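Local coordinates for uncharacterized protein AF_0924 (PDB 3DT5) that is of unknown function but, as the C-terminal domain of a predicted archaeal membrane protein, binds a calcium ion, at residues M68-K71 with F72-K76; N60-L63 with R64-M68; D45-E48 with T49-C53. All coordinates share one frame; numbering follows the deposited sequence. Where two conformers were deposited one is given.

Contact 1: residues M68-K71 with F72-K76; sequences MHFK and FKADK. With CA (calcium ion), chain B.
Phe-72 lies beside the side chain of Lys-71, both pointing the same way: Lys-71 CB stands over one ring face, 4.2 Å from the ring centroid and 15° off its normal, a CH-pi contact. Farther out, Lys-71 CE comes within 3.7 Å of Phe-72 CZ. A bend at chi3 (69°) brings CE back toward the ring, while NZ of the same lysine forms a salt bridge with Asp-45. Lys-73 N closes a turn by donating to Phe-70 O at 2.9 Å, from above the carbonyl plane, with an N-H...O angle of 158°. Ala-74 offers its methyl to the Phe-70 ring at an oblique approach, CB to CE1 being 3.9 Å. Its carbonyl serves the calcium ion, with Ala-74 O at 2.3 Å. Lys-71 O and Asp-75 OD1 each bind the same ion at 2.4 Å, and Glu-44 completes the protein ligands. The ion thus straps the turn to the start of the strand. The Phe-70 ring reaches Ile-47 and Ile-51 of helix 43-52, and Trp-83 and Phe-34 meet it edge-to-face; strand 74-75 pairs antiparallel with strand 83-85.

Contact 2: residues N60-L63 with R64-M68; sequences NNLL and RVLPM
Leu-62 and Leu-66 cross obliquely, four residues apart, with Leu-62 CD1 resting 4.2 Å from Leu-66 CB. Both side chains have CG anti to the backbone N (chi1 near 180° in each), and both reach Phe-26 of helix 16-35; Leu-62 also meets Leu-101 of helix 88-116. The other neighbour of Leu-62 is Val-65, whose CG2 lies 4.3 Å from Leu-62 CD1. That valine methyl sits between the backbone N and the carbonyl carbon, which also brings it close to Leu-62 O. One leucine branch is therefore flanked by two residues of the following turn, and the apolar contact is made by methyl and methylene groups.

Arg-64 is turned differently. Its chain runs extended from CG to NE and passes Asn-60 O, the nearer carbons being CB beside Asn-61 O and CG beside Asn-60 O, while the guanidinium group leads away on the exposed side.

The backbone bonds set these residues a turn apart. Arg-64 N donates to Asn-60 O at 3.2 Å and only weakly to Asn-61 O. Leu-62 O then accepts two bonds: from Val-65 N at 2.9 Å, arriving 53° out of the carbonyl plane, and from Leu-66 N at 2.8 Å, nearly along the C=O axis although its N-H...O angle is only 131°. A water lies between Leu-63 O (3.1 Å) and Leu-66 O (2.7 Å), placed to donate to either, with more acceptors nearby than it has protons; Arg-55 also binds Leu-66 O. The shared acceptor Leu-62 O and the weak second bond of Arg-64, followed by an extended Leu-66 and Pro-67, are consistent with an alpha-helix that tightens and frays at its C-terminal end, here helix 60-65, packed against both helices 16-35 and 88-116.

Contact 3: residues D45-E48 with T49-C53; sequences DEIE and TIITC
Thr-49 grips Asp-45 O twice, through its backbone N at 2.8 Å and its hydroxyl OG1 at 3.0 Å. The two donors approach from opposite faces of the carbonyl plane. With OG1 anti to the carbonyl carbon and beside its own N (chi1 -65°), the hydroxyl is folded back toward the preceding turn, as is common for threonine within a helix. With an alanine here the main-chain bond remains, but Asp-45 O is likely to lose its second donor.

The packed side of the helix is apolar. Ile-50 N bonds to Glu-46 O and Ile-51 N to Ile-47 O at 3.0 Å, successive i to i+4 bonds, the second of which sets Ile-51 one turn after Ile-47. Ile-47 CG2 and Ile-51 CG2 lie 4.4 Å apart, a loose touch, because these side chains are spent mainly on other parts of the fold: Ile-47 and Ile-50 meet helix 16-35, and Ile-51 packs on Leu-66.

The more open side carries Asp-45 and Thr-52, with Glu-46 exposed on the flank. Thr-52 OG1 donates to Glu-48 O at 2.7 Å, from a chi1 of 52° that puts the hydroxyl between its own backbone N and carbonyl carbon. Glu-48 turns its carboxylate toward the 68-71 loop, where OE2 accepts from the backbone N atoms of Phe-70 and Lys-71. Threonine hydroxyls thus supplement carbonyl bonding along the helix, whereas Asp-45 and Glu-48 are both engaged by the 68-71 loop, which would probably offset part of their negative charge.

Along the chain the order is contact 3 on helix 43-52, contact 2 on helix 60-65, then contact 1, which begins on Met-68 where contact 2 ends and runs into strand 74-75. The centres of contact 1 and contact 3 lie about 11 Å apart. From contact 2, the centre of contact 3 is about 13 Å away and that of contact 1 about 16 Å. Contact 3 touches both of the others: Asp-45 and Glu-48 hold the loop of contact 1, while Ile-51 CD1 packs 3.6 Å from Pro-67 O of contact 2. Contacts 1 and 2 meet only through the shared chain. Helix 43-52 therefore packs on both the end of the short helix and the loop before strand 74-75, and probably helps link the helical and sheet parts of this C-terminal domain.

Contact 1: residues M68-K71 with F72-K76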
loop_
_atom_site.group_PDB
_atom_site.type_symbol
_atom_site.label_atom_id
_atom_site.label_comp_id
_atom_site.label_asym_id
_atom_site.label_seq_id
_atom_site.Cartn_x
_atom_site.Cartn_y
_atom_site.Cartn_z
HETATM N N MSE A 68 8.889 -8.546 0.016
HETATM C CA MSE A 68 9.310 -8.694 -1.378
HETATM C C MSE A 68 8.337 -9.530 -2.196
HETATM O O MSE A 68 8.341 -9.480 -3.421
HETATM C CB MSE A 68 10.629 -9.475 -1.410
HETATM C CG MSE A 68 11.547 -9.013 -2.488
HETATM SE SE MSE A 68 12.266 -7.327 -1.856
HETATM C CE MSE A 68 12.116 -7.569 0.098
ATOM N N HIS A 69 7.557 -10.343 -1.505
ATOM C CA HIS A 69 6.722 -11.365 -2.118
ATOM C C HIS A 69 5.326 -11.285 -1.536
ATOM O O HIS A 69 5.168 -10.952 -0.375
ATOM C CB HIS A 69 7.273 -12.765 -1.845
ATOM C CG HIS A 69 8.635 -13.008 -2.414
ATOM N ND1 HIS A 69 8.869 -13.111 -3.766
ATOM C CD2 HIS A 69 9.840 -13.172 -1.814
ATOM C CE1 HIS A 69 10.160 -13.317 -3.979
ATOM N NE2 HIS A 69 10.774 -13.346 -2.811
ATOM N N PHE A 70 4.307 -11.604 -2.321
ATOM C CA PHE A 70 2.933 -11.496 -1.806
ATOM C C PHE A 70 2.003 -12.594 -2.370
ATOM O O PHE A 70 1.225 -13.179 -1.611
ATOM C CB PHE A 70 2.320 -10.125 -2.131
ATOM C CG PHE A 70 0.845 -10.042 -1.793
ATOM C CD1 PHE A 70 0.436 -9.977 -0.462
ATOM C CD2 PHE A 70 -0.122 -10.099 -2.803
ATOM C CE1 PHE A 70 -0.943 -9.938 -0.141
ATOM C CE2 PHE A 70 -1.500 -10.065 -2.478
ATOM C CZ PHE A 70 -1.881 -9.977 -1.139
ATOM N N LYS A 71 2.076 -12.812 -3.679
ATOM C CA LYS A 71 1.146 -13.672 -4.432
ATOM C C LYS A 71 0.853 -14.999 -3.751
ATOM O O LYS A 71 -0.293 -15.435 -3.695
ATOM C CB LYS A 71 1.787 -14.084 -5.764
ATOM C CG LYS A 71 1.592 -13.159 -6.897
ATOM C CD LYS A 71 2.239 -13.736 -8.172
ATOM C CE LYS A 71 1.509 -14.967 -8.701
ATOM N NZ LYS A 71 0.782 -14.716 -10.008
ATOM N N PHE A 72 1.911 -15.700 -3.349
ATOM C CA PHE A 72 1.717 -17.027 -2.821
ATOM C C PHE A 72 1.532 -17.066 -1.304
ATOM O O PHE A 72 1.558 -18.133 -0.705
ATOM C CB PHE A 72 2.833 -17.947 -3.334
ATOM C CG PHE A 72 2.858 -18.049 -4.837
ATOM C CD1 PHE A 72 1.773 -18.598 -5.530
ATOM C CD2 PHE A 72 3.938 -17.553 -5.575
ATOM C CE1 PHE A 72 1.772 -18.685 -6.946
ATOM C CE2 PHE A 72 3.957 -17.615 -6.999
ATOM C CZ PHE A 72 2.879 -18.197 -7.683
ATOM N N LYS A 73 1.310 -15.907 -0.695
ATOM C CA LYS A 73 1.134 -15.823 0.748
ATOM C C LYS A 73 -0.304 -15.586 1.133
ATOM O O LYS A 73 -0.666 -15.719 2.301
ATOM C CB LYS A 73 1.959 -14.665 1.369
ATOM C CG LYS A 73 3.435 -14.556 0.968
ATOM C CD LYS A 73 4.211 -15.718 1.363
ATOM C CE LYS A 73 5.574 -15.235 1.843
ATOM N NZ LYS A 73 6.590 -15.621 0.886
ATOM N N ALA A 74 -1.144 -15.234 0.163
ATOM C CA ALA A 74 -2.522 -14.825 0.484
ATOM C C ALA A 74 -3.429 -14.971 -0.743
ATOM O O ALA A 74 -2.934 -15.104 -1.847
ATOM C CB ALA A 74 -2.524 -13.363 0.980
ATOM N N ASP A 75 -4.744 -14.975 -0.514
ATOM C CA ASP A 75 -5.787 -15.069 -1.538
ATOM C C ASP A 75 -7.004 -14.353 -1.027
ATOM O O ASP A 75 -7.226 -14.308 0.181
ATOM C CB ASP A 75 -6.233 -16.537 -1.796
ATOM C CG ASP A 75 -5.225 -17.338 -2.578
ATOM O OD1 ASP A 75 -4.740 -16.843 -3.619
ATOM O OD2 ASP A 75 -4.978 -18.510 -2.207
ATOM N N LYS A 76 -7.843 -13.863 -1.948
ATOM C CA LYS A 76 -9.239 -13.492 -1.617
ATOM C C LYS A 76 -10.124 -14.729 -1.962
ATOM O O LYS A 76 -10.070 -15.242 -3.075
ATOM C CB LYS A 76 -9.715 -12.264 -2.426
ATOM C CG LYS A 76 -8.954 -11.014 -2.011
ATOM C CD LYS A 76 -9.772 -9.759 -2.207
ATOM C CE LYS A 76 -8.929 -8.461 -1.919
ATOM N NZ LYS A 76 -9.844 -7.259 -1.813
HETATM CA CA CA B . -2.589 -15.873 -3.990
#

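Contact 2: residues N60-L63 with R64-M68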
loop_
_atom_site.group_PDB
_atom_site.type_symbol
_atom_site.label_atom_id
_atom_site.label_comp_id
_atom_site.label_asym_id
_atom_site.label_seq_id
_atom_site.Cartn_x
_atom_site.Cartn_y
_atom_site.Cartn_z
ATOM N N ASN A 60 12.746 5.203 2.375
ATOM C CA ASN A 60 13.668 4.193 2.923
ATOM C C ASN A 60 13.073 3.495 4.143
ATOM O O ASN A 60 13.334 2.315 4.323
ATOM C CB ASN A 60 15.038 4.832 3.287
ATOM C CG ASN A 60 15.877 5.182 2.041
ATOM O OD1 ASN A 60 15.331 5.217 0.914
ATOM N ND2 ASN A 60 17.214 5.397 2.225
ATOM N N ASN A 61 12.235 4.205 4.943
ATOM C CA ASN A 61 11.646 3.607 6.158
ATOM C C ASN A 61 10.746 2.417 5.741
ATOM O O ASN A 61 10.827 1.315 6.301
ATOM C CB ASN A 61 10.730 4.570 6.942
ATOM C CG ASN A 61 11.445 5.734 7.525
ATOM O OD1 ASN A 61 12.655 5.813 7.487
ATOM N ND2 ASN A 61 10.655 6.690 8.084
ATOM N N LEU A 62 9.876 2.661 4.774
ATOM C CA LEU A 62 9.005 1.606 4.256
ATOM C C LEU A 62 9.769 0.447 3.597
ATOM O O LEU A 62 9.432 -0.714 3.831
ATOM C CB LEU A 62 7.978 2.213 3.239
ATOM C CG LEU A 62 7.021 1.165 2.641
ATOM C CD1 LEU A 62 6.192 0.396 3.730
ATOM C CD2 LEU A 62 6.095 1.839 1.638
ATOM N N LEU A 63 10.810 0.749 2.813
ATOM C CA LEU A 63 11.593 -0.312 2.177
ATOM C C LEU A 63 12.177 -1.249 3.222
ATOM O O LEU A 63 12.350 -2.431 2.948
ATOM C CB LEU A 63 12.707 0.279 1.294
ATOM C CG LEU A 63 12.128 1.038 0.099
ATOM C CD1 LEU A 63 13.291 1.628 -0.681
ATOM C CD2 LEU A 63 11.392 0.022 -0.824
ATOM N N ARG A 64 12.520 -0.745 4.411
ATOM C CA ARG A 64 13.008 -1.641 5.478
ATOM C C ARG A 64 12.059 -2.788 5.825
ATOM O O ARG A 64 12.503 -3.860 6.239
ATOM C CB ARG A 64 13.354 -0.840 6.735
ATOM C CG ARG A 64 14.738 -0.214 6.481
ATOM C CD ARG A 64 15.157 0.806 7.404
ATOM N NE ARG A 64 16.608 0.821 7.295
ATOM C CZ ARG A 64 17.395 1.822 7.668
ATOM N NH1 ARG A 64 16.877 2.941 8.166
ATOM N NH2 ARG A 64 18.717 1.692 7.543
ATOM N N VAL A 65 10.758 -2.525 5.734
ATOM C CA VAL A 65 9.762 -3.480 6.245
ATOM C C VAL A 65 8.860 -4.030 5.161
ATOM O O VAL A 65 8.132 -4.986 5.401
ATOM C CB VAL A 65 8.868 -2.877 7.423
ATOM C CG1 VAL A 65 9.754 -2.489 8.641
ATOM C CG2 VAL A 65 8.088 -1.663 6.943
ATOM N N LEU A 66 8.891 -3.453 3.958
ATOM C CA LEU A 66 7.932 -3.867 2.928
ATOM C C LEU A 66 8.331 -5.257 2.395
ATOM O O LEU A 66 9.484 -5.416 1.942
ATOM C CB LEU A 66 7.929 -2.851 1.765
ATOM C CG LEU A 66 6.964 -3.104 0.588
ATOM C CD1 LEU A 66 5.477 -2.939 1.060
ATOM C CD2 LEU A 66 7.319 -2.118 -0.565
ATOM N N PRO A 67 7.430 -6.274 2.474
ATOM C CA PRO A 67 7.782 -7.597 1.962
ATOM C C PRO A 67 8.097 -7.566 0.448
ATOM O O PRO A 67 7.637 -6.670 -0.283
ATOM C CB PRO A 67 6.482 -8.430 2.186
ATOM C CG PRO A 67 5.784 -7.707 3.371
ATOM C CD PRO A 67 6.061 -6.253 3.031
HETATM N N MSE A 68 8.889 -8.546 0.016
HETATM C CA MSE A 68 9.310 -8.694 -1.378
HETATM C C MSE A 68 8.337 -9.530 -2.196
HETATM O O MSE A 68 8.341 -9.480 -3.421
HETATM C CB MSE A 68 10.629 -9.475 -1.410
HETATM C CG MSE A 68 11.547 -9.013 -2.488
HETATM SE SE MSE A 68 12.266 -7.327 -1.856
HETATM C CE MSE A 68 12.116 -7.569 0.098
HETATM O O HOH W 1 11.718 -5.437 3.403
#

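Contact 3: residues D45-E48 with T49-C53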
loop_
_atom_site.group_PDB
_atom_site.type_symbol
_atom_site.label_atom_id
_atom_site.label_comp_id
_atom_site.label_asym_id
_atom_site.label_seq_id
_atom_site.Cartn_x
_atom_site.Cartn_y
_atom_site.Cartn_z
ATOM N N ASP A 45 -0.990 -9.726 -9.080
ATOM C CA ASP A 45 0.186 -9.401 -9.894
ATOM C C ASP A 45 0.520 -7.903 -9.831
ATOM O O ASP A 45 1.726 -7.509 -9.821
ATOM C CB ASP A 45 0.022 -9.836 -11.341
ATOM C CG ASP A 45 0.040 -11.354 -11.508
ATOM O OD1 ASP A 45 0.829 -12.058 -10.827
ATOM O OD2 ASP A 45 -0.753 -11.830 -12.337
ATOM N N GLU A 46 -0.512 -7.064 -9.770
ATOM C CA GLU A 46 -0.283 -5.625 -9.576
ATOM C C GLU A 46 0.404 -5.297 -8.246
ATOM O O GLU A 46 1.299 -4.472 -8.207
ATOM C CB GLU A 46 -1.576 -4.808 -9.712
ATOM C CG GLU A 46 -2.180 -4.831 -11.116
ATOM C CD GLU A 46 -3.639 -4.377 -11.111
ATOM O OE1 GLU A 46 -4.162 -4.022 -10.018
ATOM O OE2 GLU A 46 -4.262 -4.381 -12.189
ATOM N N ILE A 47 0.007 -5.963 -7.160
ATOM C CA ILE A 47 0.706 -5.826 -5.905
ATOM C C ILE A 47 2.155 -6.329 -6.046
ATOM O O ILE A 47 3.083 -5.660 -5.587
ATOM C CB ILE A 47 -0.024 -6.597 -4.745
ATOM C CG1 ILE A 47 -1.418 -5.962 -4.484
ATOM C CG2 ILE A 47 0.819 -6.606 -3.429
ATOM C CD1 ILE A 47 -2.266 -6.817 -3.616
ATOM N N GLU A 48 2.357 -7.507 -6.640
ATOM C CA GLU A 48 3.732 -7.986 -6.838
ATOM C C GLU A 48 4.583 -6.971 -7.558
ATOM O O GLU A 48 5.745 -6.734 -7.185
ATOM C CB GLU A 48 3.755 -9.277 -7.685
ATOM C CG GLU A 48 3.398 -10.468 -6.917
ATOM C CD GLU A 48 4.536 -10.904 -6.019
ATOM O OE1 GLU A 48 5.715 -10.864 -6.446
ATOM O OE2 GLU A 48 4.236 -11.274 -4.888
ATOM N N THR A 49 4.010 -6.386 -8.608
ATOM C CA THR A 49 4.674 -5.351 -9.374
ATOM C C THR A 49 4.998 -4.121 -8.566
ATOM O O THR A 49 6.142 -3.613 -8.615
ATOM C CB THR A 49 3.819 -4.954 -10.584
ATOM O OG1 THR A 49 3.760 -6.092 -11.430
ATOM C CG2 THR A 49 4.489 -3.776 -11.387
ATOM N N ILE A 50 4.029 -3.651 -7.780
ATOM C CA ILE A 50 4.306 -2.476 -6.901
ATOM C C ILE A 50 5.475 -2.718 -5.938
ATOM O O ILE A 50 6.322 -1.840 -5.736
ATOM C CB ILE A 50 3.027 -2.006 -6.142
ATOM C CG1 ILE A 50 2.036 -1.424 -7.141
ATOM C CG2 ILE A 50 3.367 -0.976 -5.056
ATOM C CD1 ILE A 50 0.594 -1.293 -6.553
ATOM N N ILE A 51 5.520 -3.905 -5.335
ATOM C CA ILE A 51 6.472 -4.148 -4.263
ATOM C C ILE A 51 7.809 -4.640 -4.809
ATOM O O ILE A 51 8.743 -4.877 -4.034
ATOM C CB ILE A 51 5.889 -5.038 -3.138
ATOM C CG1 ILE A 51 5.803 -6.516 -3.638
ATOM C CG2 ILE A 51 4.557 -4.378 -2.614
ATOM C CD1 ILE A 51 5.121 -7.545 -2.659
ATOM N N THR A 52 7.927 -4.720 -6.130
ATOM C CA THR A 52 9.222 -5.046 -6.746
ATOM C C THR A 52 9.619 -3.885 -7.642
ATOM O O THR A 52 10.474 -3.059 -7.289
ATOM C CB THR A 52 9.194 -6.397 -7.506
ATOM O OG1 THR A 52 8.087 -6.426 -8.426
ATOM C CG2 THR A 52 9.033 -7.565 -6.519
ATOM N N CYS A 53 8.949 -3.824 -8.764
ATOM C CA CYS A 53 9.197 -2.850 -9.811
ATOM C C CYS A 53 8.979 -1.381 -9.394
ATOM O O CYS A 53 9.534 -0.482 -10.008
ATOM C CB CYS A 53 8.263 -3.184 -10.966
ATOM S SG CYS A 53 8.261 -1.985 -12.240
#